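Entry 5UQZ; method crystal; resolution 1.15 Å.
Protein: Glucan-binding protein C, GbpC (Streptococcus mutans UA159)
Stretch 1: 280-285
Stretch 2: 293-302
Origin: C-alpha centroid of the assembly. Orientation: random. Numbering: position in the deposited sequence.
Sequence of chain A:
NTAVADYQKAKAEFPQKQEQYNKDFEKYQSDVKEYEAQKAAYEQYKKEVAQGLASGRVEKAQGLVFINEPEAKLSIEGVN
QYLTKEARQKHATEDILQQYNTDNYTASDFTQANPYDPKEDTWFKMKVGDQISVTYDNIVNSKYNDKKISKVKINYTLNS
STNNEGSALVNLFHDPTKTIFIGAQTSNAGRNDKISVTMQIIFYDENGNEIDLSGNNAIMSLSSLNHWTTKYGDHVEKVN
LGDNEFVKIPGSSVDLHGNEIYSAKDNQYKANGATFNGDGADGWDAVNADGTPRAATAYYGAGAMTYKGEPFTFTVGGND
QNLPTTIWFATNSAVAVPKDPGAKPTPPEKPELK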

# COMPACT_ATOMS: atom_id res chain seq x y z
N GLY A 280 5.11 -6.14 -10.35
CA GLY A 280 5.11 -7.56 -10.66
C GLY A 280 4.87 -8.43 -9.44
O GLY A 280 4.82 -7.96 -8.30
N ALA A 281 4.75 -9.73 -9.70
CA ALA A 281 4.50 -10.67 -8.62
C ALA A 281 5.63 -10.69 -7.61
O ALA A 281 5.40 -10.99 -6.43
CB ALA A 281 4.28 -12.08 -9.19
N ASP A 282 6.85 -10.41 -8.04
CA ASP A 282 8.02 -10.44 -7.16
C ASP A 282 8.41 -9.06 -6.65
O ASP A 282 9.42 -8.94 -5.94
CB ASP A 282 9.21 -11.09 -7.87
CG ASP A 282 8.91 -12.51 -8.31
OD1 ASP A 282 8.10 -13.18 -7.64
OD2 ASP A 282 9.49 -12.95 -9.33
N GLY A 283 7.64 -8.04 -6.95
CA GLY A 283 8.03 -6.71 -6.55
C GLY A 283 7.69 -6.43 -5.11
O GLY A 283 6.85 -7.10 -4.49
N TRP A 284 8.33 -5.39 -4.56
CA TRP A 284 8.13 -5.09 -3.14
C TRP A 284 6.69 -4.69 -2.83
O TRP A 284 6.28 -4.80 -1.66
CB TRP A 284 9.13 -4.03 -2.65
CG TRP A 284 8.99 -2.66 -3.23
CD1 TRP A 284 9.78 -2.10 -4.19
CD2 TRP A 284 8.01 -1.64 -2.86
NE1 TRP A 284 9.34 -0.82 -4.48
CE2 TRP A 284 8.27 -0.52 -3.67
CE3 TRP A 284 6.97 -1.56 -1.92
CZ2 TRP A 284 7.51 0.63 -3.58
CZ3 TRP A 284 6.22 -0.44 -1.85
CH2 TRP A 284 6.48 0.67 -2.67
N ASP A 285 5.93 -4.22 -3.82
CA ASP A 285 4.59 -3.68 -3.59
C ASP A 285 3.52 -4.67 -3.98
O ASP A 285 2.35 -4.31 -4.01
CB ASP A 285 4.43 -2.37 -4.38
CG ASP A 285 3.23 -1.55 -3.92
OD1 ASP A 285 2.89 -1.54 -2.72
OD2 ASP A 285 2.63 -0.88 -4.80
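Stretch 2 (293-302) PRAATAYYGA

No direct hydrogen bond joins the two stretches; the contact is built round one tryptophan, with a glycine CA packed over the face of its ring. Gly-301 CA lies over the face of the Trp-284 six-membered ring, 3.9 Å from its centroid, in a CH-pi contact. Its closest ring atom is Trp-284 CZ3, 3.6 Å from Gly-301 CA. A CB on Gly-301 would point toward stretch 1 and fall 2.1 Å from Trp-284 CZ3, a clash. The absence of a side chain is what allows this close approach.

Stretch 1 has no regular helix or strand. It opens with a type I turn from Gly-280 to Gly-283, closed by Gly-283 N to Gly-280 O at 3.1 Å. Stretch 2 is loop or turn except for a 3-10 segment at 298-300. The backbones come nearest at Trp-284 and Ala-298, whose CA atoms are 4.8 Å apart.

From there stretch 2 runs along the indole. Tyr-300, with chi1 in t, turns its ring edge to the face of Trp-284. The planes stand at 80°, and Tyr-300 CD2 is 3.7 Å from Trp-284 CD1. Gly-301 follows, and its N donates a hydrogen bond to Ala-298 O at 3.1 Å; Gly-301 CA and Tyr-300 CD2 both lie over one face of the Trp-284 ring.

Earlier residues pack against the backbone and CB of Trp-284. Ala-298 CA makes a CA-H...O contact with Trp-284 O at 3.4 Å. Ala-295 points its CB toward stretch 1, 3.4 Å from Gly-283 O and 3.6 Å from Trp-284 O. Thr-297 OG1 lies 3.3 Å from Trp-284 CB. A water bridges this side, donating to Asp-282 O at 3.1 Å and lying 3.0 Å from Thr-297 OG1.

At the exposed margin, Arg-294 reaches back to the turn. Its NH2 is 3.7 Å from Ala-281 CB, and Ala-281 O lies over one face of the guanidinium.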

# COMPACT_ATOMS: atom_id res chain seq x y z
N PRO A 293 0.48 -7.77 2.12
CA PRO A 293 1.67 -7.75 1.26
C PRO A 293 2.12 -9.16 0.94
O PRO A 293 2.10 -10.06 1.79
CB PRO A 293 2.72 -7.01 2.10
CG PRO A 293 1.92 -6.26 3.15
CD PRO A 293 0.73 -7.12 3.42
N ARG A 294 2.49 -9.36 -0.31
CA ARG A 294 3.09 -10.61 -0.72
C ARG A 294 4.59 -10.66 -0.45
O ARG A 294 5.13 -11.76 -0.33
CB ARG A 294 2.83 -10.85 -2.21
CG ARG A 294 1.40 -11.27 -2.52
CD ARG A 294 1.14 -11.07 -3.99
NE ARG A 294 1.54 -12.25 -4.75
CZ ARG A 294 1.46 -12.33 -6.07
NH1 ARG A 294 1.01 -11.29 -6.76
NH2 ARG A 294 1.84 -13.44 -6.69
N ALA A 295 5.26 -9.51 -0.33
CA ALA A 295 6.73 -9.42 -0.42
C ALA A 295 7.38 -9.19 0.94
O ALA A 295 6.99 -8.29 1.68
CB ALA A 295 7.14 -8.27 -1.36
N ALA A 296 8.46 -9.93 1.23
CA ALA A 296 9.27 -9.64 2.40
C ALA A 296 9.94 -8.27 2.31
O ALA A 296 10.33 -7.70 3.34
CB ALA A 296 10.39 -10.66 2.53
N THR A 297 10.04 -7.68 1.12
CA THR A 297 10.63 -6.36 0.94
C THR A 297 9.59 -5.23 1.01
O THR A 297 9.95 -4.09 0.71
CB THR A 297 11.37 -6.31 -0.40
OG1 THR A 297 10.45 -6.81 -1.39
CG2 THR A 297 12.66 -7.16 -0.37
N ALA A 298 8.35 -5.50 1.45
CA ALA A 298 7.35 -4.44 1.55
C ALA A 298 7.84 -3.26 2.41
O ALA A 298 7.45 -2.11 2.16
CB ALA A 298 6.05 -5.00 2.08
N TYR A 299 8.69 -3.52 3.40
CA TYR A 299 9.19 -2.46 4.27
C TYR A 299 9.83 -1.33 3.47
O TYR A 299 9.85 -0.18 3.92
CB TYR A 299 10.22 -3.01 5.30
CG TYR A 299 11.58 -3.26 4.68
CD1 TYR A 299 11.89 -4.46 4.03
CD2 TYR A 299 12.54 -2.25 4.68
CE1 TYR A 299 13.12 -4.67 3.42
CE2 TYR A 299 13.77 -2.44 4.06
CZ TYR A 299 14.05 -3.66 3.43
OH TYR A 299 15.23 -3.89 2.80
N TYR A 300 10.34 -1.66 2.28
CA TYR A 300 11.10 -0.66 1.55
C TYR A 300 10.24 0.53 1.15
O TYR A 300 10.78 1.63 0.96
CB TYR A 300 11.72 -1.31 0.31
CG TYR A 300 12.45 -0.38 -0.59
CD1 TYR A 300 13.65 0.25 -0.19
CD2 TYR A 300 12.00 -0.16 -1.89
CE1 TYR A 300 14.31 1.13 -1.03
CE2 TYR A 300 12.68 0.69 -2.75
CZ TYR A 300 13.83 1.32 -2.32
OH TYR A 300 14.50 2.18 -3.19
N GLY A 301 8.94 0.32 0.97
CA GLY A 301 8.06 1.40 0.59
C GLY A 301 7.18 1.88 1.73
O GLY A 301 6.17 2.54 1.47
N ALA A 302 7.56 1.60 2.98
CA ALA A 302 6.63 1.79 4.08
C ALA A 302 7.11 2.78 5.13
O ALA A 302 8.31 2.91 5.41
CB ALA A 302 6.41 0.47 4.80
O HOH W 1 11.33 -7.29 -4.18